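Amy13K (Eubacterium rectale DSM 17629, PDB 6B3P) binds the alpha-1,4-linked glucose chains of starch through tandem family 26 carbohydrate-binding modules of a surface-anchored gut bacterial alpha-amylase. Local coordinates at the alpha-D-glucopyranose site. Coordinates in Å, arbitrary orientation; residue numbers count along the deposited sequence, not the author numbering.

Site 1: the alpha-D-glucopyranose site. Residues 18, 20-23, 25, 30, 60, 69, 72. With GLC (alpha-D-glucopyranose), chain B; GLC (alpha-D-glucopyranose), chain C; GLC (alpha-D-glucopyranose), chain D; GLC (alpha-D-glucopyranose), chain E.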
loop_
_atom_site.group_PDB
_atom_site.type_symbol
_atom_site.label_atom_id
_atom_site.label_comp_id
_atom_site.label_asym_id
_atom_site.label_seq_id
_atom_site.Cartn_x
_atom_site.Cartn_y
_atom_site.Cartn_z
ATOM N N TYR A 18 1.423 -15.063 10.307
ATOM C CA TYR A 18 1.661 -16.343 9.654
ATOM C C TYR A 18 0.376 -16.798 8.976
ATOM O O TYR A 18 -0.673 -16.901 9.613
ATOM C CB TYR A 18 2.143 -17.391 10.659
ATOM C CG TYR A 18 2.384 -18.755 10.055
ATOM C CD1 TYR A 18 3.474 -18.986 9.227
ATOM C CD2 TYR A 18 1.531 -19.813 10.324
ATOM C CE1 TYR A 18 3.701 -20.232 8.677
ATOM C CE2 TYR A 18 1.748 -21.063 9.778
ATOM C CZ TYR A 18 2.834 -21.267 8.956
ATOM O OH TYR A 18 3.055 -22.510 8.414
ATOM N N TYR A 20 -1.450 -19.634 6.239
ATOM C CA TYR A 20 -1.263 -20.978 5.703
ATOM C C TYR A 20 -2.525 -21.641 5.162
ATOM O O TYR A 20 -3.638 -21.379 5.626
ATOM C CB TYR A 20 -0.650 -21.885 6.774
ATOM C CG TYR A 20 -1.574 -22.220 7.930
ATOM C CD1 TYR A 20 -2.419 -23.324 7.876
ATOM C CD2 TYR A 20 -1.590 -21.445 9.081
ATOM C CE1 TYR A 20 -3.253 -23.639 8.929
ATOM C CE2 TYR A 20 -2.423 -21.754 10.141
ATOM C CZ TYR A 20 -3.253 -22.855 10.059
ATOM O OH TYR A 20 -4.095 -23.184 11.101
ATOM N N LYS A 21 -2.322 -22.507 4.170
ATOM C CA LYS A 21 -3.375 -23.352 3.616
ATOM C C LYS A 21 -2.755 -24.590 2.967
ATOM O O LYS A 21 -2.001 -24.475 2.004
ATOM C CB LYS A 21 -4.216 -22.584 2.593
ATOM C CG LYS A 21 -5.341 -23.406 1.967
ATOM C CD LYS A 21 -6.388 -23.831 2.994
ATOM C CE LYS A 21 -7.599 -24.463 2.316
ATOM N NZ LYS A 21 -8.595 -25.005 3.283
ATOM N N GLU A 22 -3.082 -25.766 3.498
ATOM C CA GLU A 22 -2.569 -27.038 2.980
ATOM C C GLU A 22 -1.052 -27.016 2.781
ATOM O O GLU A 22 -0.548 -27.432 1.736
ATOM C CB GLU A 22 -3.264 -27.391 1.660
ATOM C CG GLU A 22 -4.778 -27.563 1.770
ATOM C CD GLU A 22 -5.185 -28.738 2.644
ATOM O OE1 GLU A 22 -4.314 -29.569 2.972
ATOM O OE2 GLU A 22 -6.378 -28.833 3.003
ATOM N N THR A 23 -0.345 -26.529 3.799
ATOM C CA THR A 23 1.119 -26.433 3.817
ATOM C C THR A 23 1.676 -25.296 2.961
ATOM O O THR A 23 2.881 -25.048 2.982
ATOM C CB THR A 23 1.803 -27.742 3.355
ATOM O OG1 THR A 23 1.662 -27.896 1.936
ATOM C CG2 THR A 23 1.217 -28.952 4.074
ATOM N N LYS A 25 2.524 -21.528 2.472
ATOM C CA LYS A 25 2.859 -20.491 3.449
ATOM C C LYS A 25 3.225 -19.180 2.748
ATOM O O LYS A 25 4.399 -18.816 2.686
ATOM C CB LYS A 25 4.021 -20.955 4.336
ATOM C CG LYS A 25 3.808 -22.310 4.990
ATOM C CD LYS A 25 5.059 -22.749 5.733
ATOM C CE LYS A 25 4.925 -24.153 6.300
ATOM N NZ LYS A 25 4.895 -25.200 5.239
ATOM N N TRP A 30 7.242 -20.042 9.391
ATOM C CA TRP A 30 7.018 -19.505 10.730
ATOM C C TRP A 30 8.201 -18.625 11.142
ATOM O O TRP A 30 9.352 -19.005 10.925
ATOM C CB TRP A 30 6.820 -20.646 11.733
ATOM C CG TRP A 30 6.503 -20.162 13.108
ATOM C CD1 TRP A 30 7.374 -20.014 14.148
ATOM C CD2 TRP A 30 5.222 -19.745 13.593
ATOM N NE1 TRP A 30 6.713 -19.532 15.254
ATOM C CE2 TRP A 30 5.390 -19.357 14.938
ATOM C CE3 TRP A 30 3.950 -19.656 13.019
ATOM C CZ2 TRP A 30 4.333 -18.894 15.719
ATOM C CZ3 TRP A 30 2.901 -19.197 13.795
ATOM C CH2 TRP A 30 3.099 -18.820 15.130
ATOM N N ILE A 60 -2.398 -16.763 11.789
ATOM C CA ILE A 60 -1.917 -16.776 13.165
ATOM C C ILE A 60 -1.069 -15.538 13.415
ATOM O O ILE A 60 0.018 -15.392 12.855
ATOM C CB ILE A 60 -1.093 -18.040 13.483
ATOM C CG1 ILE A 60 -1.986 -19.281 13.407
ATOM C CG2 ILE A 60 -0.465 -17.940 14.878
ATOM C CD1 ILE A 60 -1.233 -20.593 13.522
ATOM N N GLN A 69 1.679 -16.692 20.487
ATOM C CA GLN A 69 0.810 -16.559 19.326
ATOM C C GLN A 69 -0.656 -16.611 19.732
ATOM O O GLN A 69 -1.016 -17.251 20.723
ATOM C CB GLN A 69 1.099 -17.667 18.319
ATOM C CG GLN A 69 0.658 -19.023 18.810
ATOM C CD GLN A 69 1.193 -20.157 17.968
ATOM O OE1 GLN A 69 2.405 -20.385 17.893
ATOM N NE2 GLN A 69 0.286 -20.879 17.323
ATOM N N ASP A 72 -5.718 -19.442 15.863
ATOM C CA ASP A 72 -5.955 -19.332 14.422
ATOM C C ASP A 72 -7.310 -18.705 14.111
ATOM O O ASP A 72 -8.297 -18.994 14.786
ATOM C CB ASP A 72 -5.891 -20.710 13.753
ATOM C CG ASP A 72 -4.670 -21.508 14.156
ATOM O OD1 ASP A 72 -4.252 -21.425 15.331
ATOM O OD2 ASP A 72 -4.134 -22.233 13.291
HETATM C C1 GLC B . 8.415 -26.114 17.704
HETATM C C2 GLC B . 8.107 -24.666 18.023
HETATM C C3 GLC B . 6.845 -24.146 17.361
HETATM C C4 GLC B . 6.712 -24.577 15.912
HETATM C C5 GLC B . 7.013 -26.062 15.789
HETATM C C6 GLC B . 7.082 -26.491 14.349
HETATM O O1 GLC B . 7.527 -26.940 18.426
HETATM O O2 GLC B . 7.921 -24.534 19.431
HETATM O O3 GLC B . 6.869 -22.734 17.491
HETATM O O4 GLC B . 5.392 -24.363 15.449
HETATM O O5 GLC B . 8.264 -26.394 16.341
HETATM O O6 GLC B . 6.063 -27.447 14.117
HETATM C C1 GLC C . 5.146 -23.110 14.855
HETATM C C2 GLC C . 3.865 -22.540 15.430
HETATM C C3 GLC C . 2.696 -23.387 14.952
HETATM C C4 GLC C . 2.692 -23.530 13.443
HETATM C C5 GLC C . 4.042 -24.004 12.958
HETATM C C6 GLC C . 4.042 -24.063 11.438
HETATM O O2 GLC C . 3.936 -22.460 16.835
HETATM O O3 GLC C . 1.486 -22.833 15.357
HETATM O O4 GLC C . 1.673 -24.411 13.042
HETATM O O5 GLC C . 5.027 -23.145 13.443
HETATM O O6 GLC C . 5.290 -24.332 10.874
HETATM C C1 GLC D . 0.537 -23.810 12.438
HETATM C C2 GLC D . -0.729 -24.359 13.041
HETATM C C3 GLC D . -1.019 -25.767 12.558
HETATM C C4 GLC D . -0.921 -25.837 11.042
HETATM C C5 GLC D . 0.372 -25.209 10.551
HETATM C C6 GLC D . 0.526 -25.184 9.034
HETATM O O2 GLC D . -0.594 -24.290 14.423
HETATM O O3 GLC D . -2.263 -26.198 13.015
HETATM O O4 GLC D . -1.027 -27.192 10.666
HETATM O O5 GLC D . 0.456 -23.905 11.042
HETATM O O6 GLC D . 1.741 -24.649 8.587
HETATM C C1 GLC E . -2.304 -27.589 10.192
HETATM C C2 GLC E . -2.657 -28.952 10.732
HETATM C C3 GLC E . -1.834 -30.035 10.044
HETATM C C4 GLC E . -1.950 -29.936 8.536
HETATM C C5 GLC E . -1.631 -28.516 8.108
HETATM C C6 GLC E . -1.862 -28.280 6.631
HETATM O O2 GLC E . -2.468 -29.006 12.111
HETATM O O3 GLC E . -2.267 -31.280 10.504
HETATM O O4 GLC E . -1.164 -30.942 7.870
HETATM O O5 GLC E . -2.447 -27.608 8.792
HETATM O O6 GLC E . -1.843 -26.917 6.331
HETATM O O HOH W 1 6.652 -22.875 8.999
HETATM O O HOH W 2 -3.028 -23.823 15.682
HETATM O O HOH W 3 -4.609 -25.223 13.648
#
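Two consecutive alpha-1,4-linked glucoses, GLC (chain C) and GLC (chain D), carry most of the contact in this CBM26 starch-binding site, where four glucoses of maltoheptaose are modelled. GLC (chain C) lies over the face of Trp30: its C2 sits 3.4 Å from the centroid of the six-membered ring, while C1 covers the five-membered ring, both as CH-pi contacts. The same sugar is gripped at its 2- and 3-hydroxyls by the carboxamide of Gln69. O2 of GLC (chain C) donates to a lone pair of OE1 in the carbonyl plane (C=O...O 134°), and Gln69 NE2 gives a nearly straight bond of 3.0 Å to O3 of GLC (chain C), 165° at H.

O5 of GLC (chain D) lies 3.7 Å above the Tyr20 ring plane, offset toward the rim, and Tyr20 CD1 is near C6 of the sugar. Its O6 meets Tyr18 OH at the ring edge, 2.5 Å away, with no donor assigned. The CD1 methyl of Ile60 packs against C1 and C2 of this sugar. GLC (chain E), deposited in two conformers, is held more lightly: the backbone N of Thr23 donates to its O6 at 3.0 Å in a bent bond. GLC (chain B), poorly ordered, loses little surface to the protein. O3 of GLC (chain C) and O2 of GLC (chain D) share a bond of 2.7 Å that would restrict rotation about the linkage.

Further out, Trp30 has CG anti to its backbone N (chi1 -177°), while Tyr20 CG takes the crowded position between N and carbonyl carbon; these torsions accompany the ring placements. The indole is edged by Tyr18 CD2, Ile60 CG2 and Gln69 CB; Trp30 CE3 lies over the rim of the Tyr18 face. Lys25 NZ bonds Thr23 O from above the carbonyl plane and may steady this loop. Asp72 reaches GLC (chain D) through waters, OD1 to O2 and OD2 to O3. Another water links Trp30 N, 2.9 Å from it, to O6 of GLC (chain C).

Site 2: the alpha-D-glucopyranose site. Residues 119, 121, 136, 166, 174, 177. With GLC (alpha-D-glucopyranose), chain F; GLC (alpha-D-glucopyranose), chain G; GLC (alpha-D-glucopyranose), chain H.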
loop_
_atom_site.group_PDB
_atom_site.type_symbol
_atom_site.label_atom_id
_atom_site.label_comp_id
_atom_site.label_asym_id
_atom_site.label_seq_id
_atom_site.Cartn_x
_atom_site.Cartn_y
_atom_site.Cartn_z
ATOM N N TYR A 119 0.074 15.244 -11.523
ATOM C CA TYR A 119 -1.255 15.709 -11.885
ATOM C C TYR A 119 -2.258 14.600 -11.597
ATOM O O TYR A 119 -2.033 13.457 -11.982
ATOM C CB TYR A 119 -1.291 16.118 -13.358
ATOM C CG TYR A 119 -2.665 16.476 -13.859
ATOM C CD1 TYR A 119 -3.215 17.723 -13.606
ATOM C CD2 TYR A 119 -3.414 15.566 -14.589
ATOM C CE1 TYR A 119 -4.470 18.052 -14.061
ATOM C CE2 TYR A 119 -4.674 15.886 -15.049
ATOM C CZ TYR A 119 -5.199 17.132 -14.779
ATOM O OH TYR A 119 -6.455 17.469 -15.236
ATOM N N TRP A 121 -6.548 13.298 -11.056
ATOM C CA TRP A 121 -7.980 13.481 -11.256
ATOM C C TRP A 121 -8.753 12.206 -10.928
ATOM O O TRP A 121 -8.202 11.106 -10.955
ATOM C CB TRP A 121 -8.275 13.916 -12.697
ATOM C CG TRP A 121 -8.121 12.835 -13.738
ATOM C CD1 TRP A 121 -9.124 12.133 -14.346
ATOM C CD2 TRP A 121 -6.895 12.346 -14.301
ATOM N NE1 TRP A 121 -8.599 11.238 -15.245
ATOM C CE2 TRP A 121 -7.233 11.349 -15.237
ATOM C CE3 TRP A 121 -5.546 12.653 -14.102
ATOM C CZ2 TRP A 121 -6.272 10.657 -15.973
ATOM C CZ3 TRP A 121 -4.594 11.964 -14.832
ATOM C CH2 TRP A 121 -4.962 10.979 -15.757
ATOM N N TRP A 136 -3.113 21.176 -14.927
ATOM C CA TRP A 136 -1.804 20.784 -15.446
ATOM C C TRP A 136 -0.789 21.910 -15.230
ATOM O O TRP A 136 -1.108 23.076 -15.464
ATOM C CB TRP A 136 -1.909 20.436 -16.931
ATOM C CG TRP A 136 -0.665 19.826 -17.482
ATOM C CD1 TRP A 136 0.326 20.462 -18.172
ATOM C CD2 TRP A 136 -0.268 18.455 -17.380
ATOM N NE1 TRP A 136 1.314 19.569 -18.509
ATOM C CE2 TRP A 136 0.974 18.331 -18.031
ATOM C CE3 TRP A 136 -0.841 17.321 -16.794
ATOM C CZ2 TRP A 136 1.651 17.115 -18.121
ATOM C CZ3 TRP A 136 -0.167 16.116 -16.883
ATOM C CH2 TRP A 136 1.066 16.022 -17.542
ATOM N N ILE A 166 -0.640 11.445 -13.247
ATOM C CA ILE A 166 0.446 11.515 -14.215
ATOM C C ILE A 166 1.638 12.225 -13.590
ATOM O O ILE A 166 1.481 13.283 -12.982
ATOM C CB ILE A 166 0.020 12.272 -15.496
ATOM C CG1 ILE A 166 -1.089 11.519 -16.231
ATOM C CG2 ILE A 166 1.214 12.482 -16.433
ATOM C CD1 ILE A 166 -1.795 12.362 -17.268
ATOM N N GLN A 174 6.267 13.282 -19.669
ATOM C CA GLN A 174 5.234 12.811 -18.755
ATOM C C GLN A 174 5.027 11.308 -18.896
ATOM O O GLN A 174 5.434 10.710 -19.891
ATOM C CB GLN A 174 3.915 13.544 -19.011
ATOM C CG GLN A 174 3.242 13.174 -20.330
ATOM C CD GLN A 174 1.923 13.895 -20.537
ATOM O OE1 GLN A 174 0.858 13.277 -20.541
ATOM N NE2 GLN A 174 1.988 15.207 -20.716
ATOM N N ASN A 177 -1.124 7.632 -18.540
ATOM C CA ASN A 177 -2.119 7.647 -17.481
ATOM C C ASN A 177 -1.886 6.493 -16.521
ATOM O O ASN A 177 -1.828 5.338 -16.941
ATOM C CB ASN A 177 -3.525 7.540 -18.049
ATOM C CG ASN A 177 -3.963 8.789 -18.775
ATOM O OD1 ASN A 177 -3.178 9.714 -18.997
ATOM N ND2 ASN A 177 -5.232 8.815 -19.154
HETATM C C1 GLC F . -2.040 18.122 -20.287
HETATM C C2 GLC F . -1.501 16.702 -20.338
HETATM C C3 GLC F . -2.591 15.689 -20.481
HETATM C C4 GLC F . -3.625 15.917 -19.424
HETATM C C5 GLC F . -4.129 17.342 -19.470
HETATM C C6 GLC F . -5.134 17.622 -18.384
HETATM O O1 GLC F . -2.493 18.588 -21.562
HETATM O O2 GLC F . -0.629 16.538 -21.408
HETATM O O3 GLC F . -2.084 14.383 -20.337
HETATM O O4 GLC F . -4.679 15.009 -19.643
HETATM O O5 GLC F . -3.050 18.199 -19.303
HETATM O O6 GLC F . -5.731 18.872 -18.529
HETATM C C1 GLC G . -4.833 14.030 -18.633
HETATM C C2 GLC G . -5.002 12.694 -19.301
HETATM C C3 GLC G . -6.358 12.596 -19.953
HETATM C C4 GLC G . -7.441 12.935 -18.968
HETATM C C5 GLC G . -7.176 14.290 -18.367
HETATM C C6 GLC G . -8.235 14.671 -17.356
HETATM O O2 GLC G . -3.966 12.495 -20.226
HETATM O O3 GLC G . -6.566 11.300 -20.418
HETATM O O4 GLC G . -8.712 12.845 -19.599
HETATM O O5 GLC G . -5.910 14.268 -17.758
HETATM O O6 GLC G . -8.068 15.964 -16.832
HETATM C C1 GLC H . -9.460 11.679 -19.219
HETATM C C2 GLC H . -10.003 10.979 -20.440
HETATM C C3 GLC H . -10.956 11.906 -21.158
HETATM C C4 GLC H . -12.039 12.386 -20.233
HETATM C C5 GLC H . -11.456 12.906 -18.933
HETATM C C6 GLC H . -12.553 13.205 -17.942
HETATM O O2 GLC H . -8.966 10.605 -21.322
HETATM O O3 GLC H . -11.573 11.236 -22.236
HETATM O O4 GLC H . -12.724 13.432 -20.914
HETATM O O5 GLC H . -10.568 11.954 -18.375
HETATM O O6 GLC H . -12.380 12.378 -16.803
HETATM O O HOH W 4 -5.652 20.813 -16.660
#
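Paired carboxamides read the 2- and 3-hydroxyls of two adjacent alpha-1,4-linked glucoses in this second CBM26 starch-binding site. Gln174 addresses GLC (chain F): NE2 donates to O2 over 3.0 Å in a nearly straight bond (169° at H), and O3 donates to a lone pair of OE1 lying in the carbonyl plane. Asn177 does the same for GLC (chain G) with the order reversed, since ND2 bonds O3 at 3.1 Å (171° at H) while OD1 accepts from O2. Both amide N-H donors point at hydroxyls lying almost in the amide plane, so each side chain meets its sugar edge-on. Tyr119 supplies a further polar anchor on the opposite rim of GLC (chain G), its phenolic OH 2.7 Å from O6, in the plane of the ring.

Next comes the packing. Trp136 lies face-on against GLC (chain F), whose C2 is 3.5 Å from the centroid of the six-membered ring, with C1 over the five-membered ring. Trp121 receives GLC (chain G) on one face: C6 stands 3.9 Å from its five-membered-ring centroid, a looser CH-pi contact. Between these indoles, the CD1 methyl of Ile166 touches C1 of GLC (chain G) at 3.7 Å. GLC (chain H) is poorly ordered and mostly unburied by protein.

Different first torsions accompany the placing of the two indoles. Trp136 carries CG anti to its backbone N (chi1 -171°), whereas Trp121 holds it in the crowded position between N and carbonyl carbon. Ile166 CG1 and Asn177 CG lie at the edge of Trp121, while Tyr119 CD2 and Ile166 CG2 border Trp136, so Ile166 touches the edges of both indoles and may help set their spacing. A water joins the backbone N of Trp136 to O6 of GLC (chain F). Tyr119 and Trp121 project from strand 116-121 and Ile166 from strand 163-168, while Trp136, Gln174 and Asn177 reach in from loops.

Site 1 and site 2 lie about 42 Å apart, between the centres of their C-alpha atoms, sharing no residue or secondary-structure element. Each belongs to its own CBM26 sequence repeat, and they match: Tyr18 with Tyr119, Trp30 with Trp136, Ile60 with Ile166, Gln69 with Gln174. Tyr20 and Asp72 correspond to Trp121 and Asn177, water bridging being replaced by direct amide bonds; among the contacts described, the Thr23 backbone bond has no counterpart. The opposite glutamine amide senses rest on modelled orientation and carry little weight. Two sites so far apart on one chain could in principle engage separate stretches or chains of starch.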